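Local coordinates for ATP12 ATPase (Paracoccus denitrificans, PDB 2R31), which probably acts as a chaperone in the assembly of F1-ATPase, at residues D162-A168 with F233-R238. Sequence-based numbering, arbitrary orientation.
Sequences DPFGLTA and FWHLTR
Ala168 and Phe233 meet in the tightly packed half of this contact, where the start of helix 163-174 crosses the C-terminal end of helix 214-236. The small methyl of Ala168 lets the backbones close in: its CB lies 3.6 Å from Trp234 N and also touches the Phe233 ring at its edge. With CG anti to its backbone N (chi1 -165°), Phe233 reaches along the first helix, setting CZ 3.5 Å from Phe164 CD2; the two rings meet rim to rim. Thr237 CG2 sits over one face of the Phe233 ring, so an alanine in place of Phe233 would probably leave Phe164 and this methyl facing a gap. Gly165 suits its place because its bare CA packs 3.6 Å from Trp234 CZ3; a CB here would run into the indole, Arg238 NH2 and Asp162 OD1.

The polar side, where Arg238 is exposed, is joined by a charged pair and by water. In the conformer described, OD1 of the N-cap Asp162 accepts from both Gly165 N and Arg238 NH2, the latter through its syn lone pair at 3.1 Å, a nearly straight hydrogen bond (172°) within a salt bridge. Bonds from Arg238 NE to Trp234 O and from NH2 to Thr237 OG1 fix the guanidinium's rotation, while NE lies over the indole. One water joins Asp162 N to Arg238 NH1.

Leu49 of helix 47-58 touches Phe164, Phe233 and Thr237, and helix 70-82 meets Thr167 and Phe233, so the chain's C-terminal end packs against both helices.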
loop_
_atom_site.group_PDB
_atom_site.type_symbol
_atom_site.label_atom_id
_atom_site.label_comp_id
_atom_site.label_asym_id
_atom_site.label_seq_id
_atom_site.Cartn_x
_atom_site.Cartn_y
_atom_site.Cartn_z
ATOM N N ASP A 162 8.965 9.893 2.406
ATOM C CA ASP A 162 8.590 10.941 1.505
ATOM C C ASP A 162 7.106 10.769 1.129
ATOM O O ASP A 162 6.478 9.769 1.425
ATOM C CB ASP A 162 9.496 11.010 0.289
ATOM C CG ASP A 162 9.659 9.758 -0.566
ATOM O OD1 ASP A 162 8.795 8.897 -0.482
ATOM O OD2 ASP A 162 10.662 9.672 -1.310
ATOM N N PRO A 163 6.451 11.783 0.554
ATOM C CA PRO A 163 5.011 11.701 0.328
ATOM C C PRO A 163 4.553 10.611 -0.625
ATOM O O PRO A 163 3.503 9.966 -0.375
ATOM C CB PRO A 163 4.662 13.120 -0.254
ATOM C CG PRO A 163 5.718 13.945 0.410
ATOM C CD PRO A 163 7.009 13.153 0.339
ATOM N N PHE A 164 5.288 10.345 -1.712
ATOM C CA PHE A 164 4.885 9.274 -2.597
ATOM C C PHE A 164 5.143 7.917 -1.936
ATOM O O PHE A 164 4.351 6.977 -2.140
ATOM C CB PHE A 164 5.607 9.387 -3.955
ATOM C CG PHE A 164 4.960 10.363 -4.925
ATOM C CD1 PHE A 164 4.802 11.709 -4.612
ATOM C CD2 PHE A 164 4.471 9.929 -6.131
ATOM C CE1 PHE A 164 4.200 12.583 -5.478
ATOM C CE2 PHE A 164 3.863 10.781 -7.018
ATOM C CZ PHE A 164 3.721 12.106 -6.684
ATOM N N GLY A 165 6.169 7.803 -1.119
ATOM C CA GLY A 165 6.407 6.588 -0.378
ATOM C C GLY A 165 5.320 6.317 0.659
ATOM O O GLY A 165 4.889 5.169 0.834
ATOM N N LEU A 166 4.861 7.370 1.338
ATOM C CA LEU A 166 3.760 7.221 2.278
ATOM C C LEU A 166 2.485 6.761 1.576
ATOM O O LEU A 166 1.721 5.953 2.094
ATOM C CB LEU A 166 3.533 8.575 3.003
ATOM C CG LEU A 166 2.546 8.528 4.164
ATOM C CD1 LEU A 166 3.056 7.685 5.313
ATOM C CD2 LEU A 166 2.215 9.939 4.662
ATOM N N THR A 167 2.269 7.304 0.362
ATOM C CA THR A 167 1.122 6.898 -0.459
ATOM C C THR A 167 1.191 5.402 -0.744
ATOM O O THR A 167 0.193 4.704 -0.609
ATOM C CB THR A 167 1.081 7.710 -1.750
ATOM O OG1 THR A 167 0.963 9.108 -1.432
ATOM C CG2 THR A 167 -0.125 7.315 -2.595
ATOM N N ALA A 168 2.358 4.919 -1.145
ATOM C CA ALA A 168 2.546 3.494 -1.419
ATOM C C ALA A 168 2.303 2.646 -0.151
ATOM O O ALA A 168 1.676 1.594 -0.191
ATOM C CB ALA A 168 3.937 3.220 -1.936
ATOM N N PHE A 233 4.377 0.903 -6.864
ATOM C CA PHE A 233 4.492 2.338 -6.699
ATOM C C PHE A 233 5.627 2.674 -5.746
ATOM O O PHE A 233 6.376 3.649 -5.994
ATOM C CB PHE A 233 3.136 2.883 -6.211
ATOM C CG PHE A 233 2.974 4.370 -6.328
ATOM C CD1 PHE A 233 2.810 4.956 -7.562
ATOM C CD2 PHE A 233 2.960 5.225 -5.238
ATOM C CE1 PHE A 233 2.592 6.304 -7.735
ATOM C CE2 PHE A 233 2.720 6.589 -5.395
ATOM C CZ PHE A 233 2.527 7.098 -6.628
ATOM N N TRP A 234 5.801 1.924 -4.668
ATOM C CA TRP A 234 6.929 2.099 -3.756
ATOM C C TRP A 234 8.243 2.024 -4.533
ATOM O O TRP A 234 9.101 2.919 -4.468
ATOM C CB TRP A 234 6.915 1.025 -2.621
ATOM C CG TRP A 234 8.190 1.142 -1.847
ATOM C CD1 TRP A 234 9.311 0.391 -2.027
ATOM C CD2 TRP A 234 8.497 2.090 -0.828
ATOM N NE1 TRP A 234 10.303 0.828 -1.186
ATOM C CE2 TRP A 234 9.845 1.852 -0.438
ATOM C CE3 TRP A 234 7.807 3.110 -0.180
ATOM C CZ2 TRP A 234 10.481 2.603 0.542
ATOM C CZ3 TRP A 234 8.422 3.852 0.780
ATOM C CH2 TRP A 234 9.752 3.603 1.150
ATOM N N HIS A 235 8.458 0.930 -5.260
ATOM C CA HIS A 235 9.739 0.737 -5.916
ATOM C C HIS A 235 10.001 1.820 -6.961
ATOM O O HIS A 235 11.130 2.320 -7.097
ATOM C CB HIS A 235 9.837 -0.648 -6.528
ATOM C CG HIS A 235 9.946 -1.738 -5.527
ATOM N ND1 HIS A 235 10.960 -1.794 -4.614
ATOM C CD2 HIS A 235 9.111 -2.767 -5.311
ATOM C CE1 HIS A 235 10.734 -2.893 -3.849
ATOM N NE2 HIS A 235 9.632 -3.516 -4.273
ATOM N N LEU A 236 8.980 2.189 -7.738
ATOM C CA LEU A 236 9.173 3.166 -8.787
ATOM C C LEU A 236 9.474 4.555 -8.272
ATOM O O LEU A 236 9.988 5.373 -9.023
ATOM C CB LEU A 236 7.955 3.220 -9.704
ATOM C CG LEU A 236 7.786 2.027 -10.643
ATOM C CD1 LEU A 236 6.428 2.104 -11.306
ATOM C CD2 LEU A 236 8.866 1.961 -11.694
ATOM N N THR A 237 9.110 4.852 -7.028
ATOM C CA THR A 237 9.294 6.183 -6.441
ATOM C C THR A 237 10.580 6.308 -5.640
ATOM O O THR A 237 10.833 7.383 -5.087
ATOM C CB THR A 237 8.064 6.616 -5.651
ATOM O OG1 THR A 237 7.814 5.703 -4.589
ATOM C CG2 THR A 237 6.854 6.786 -6.577
ATOM N N ARG A 238 11.426 5.281 -5.628
ATOM C CA ARG A 238 12.711 5.409 -4.933
ATOM C C ARG A 238 13.708 6.169 -5.798
ATOM O O ARG A 238 13.742 6.005 -7.031
ATOM C CB ARG A 238 13.283 4.024 -4.619
ATOM C CG ARG A 238 12.453 3.187 -3.701
ATOM C CD ARG A 238 12.015 3.838 -2.395
ATOM N NE ARG A 238 10.782 4.597 -2.557
ATOM C CZ ARG A 238 10.429 5.676 -1.879
ATOM N NH1 ARG A 238 11.210 6.167 -0.927
ATOM N NH2 ARG A 238 9.269 6.301 -2.125
HETATM O O HOH W 1 9.587 9.653 -3.845
HETATM O O HOH W 2 11.083 7.716 1.772
#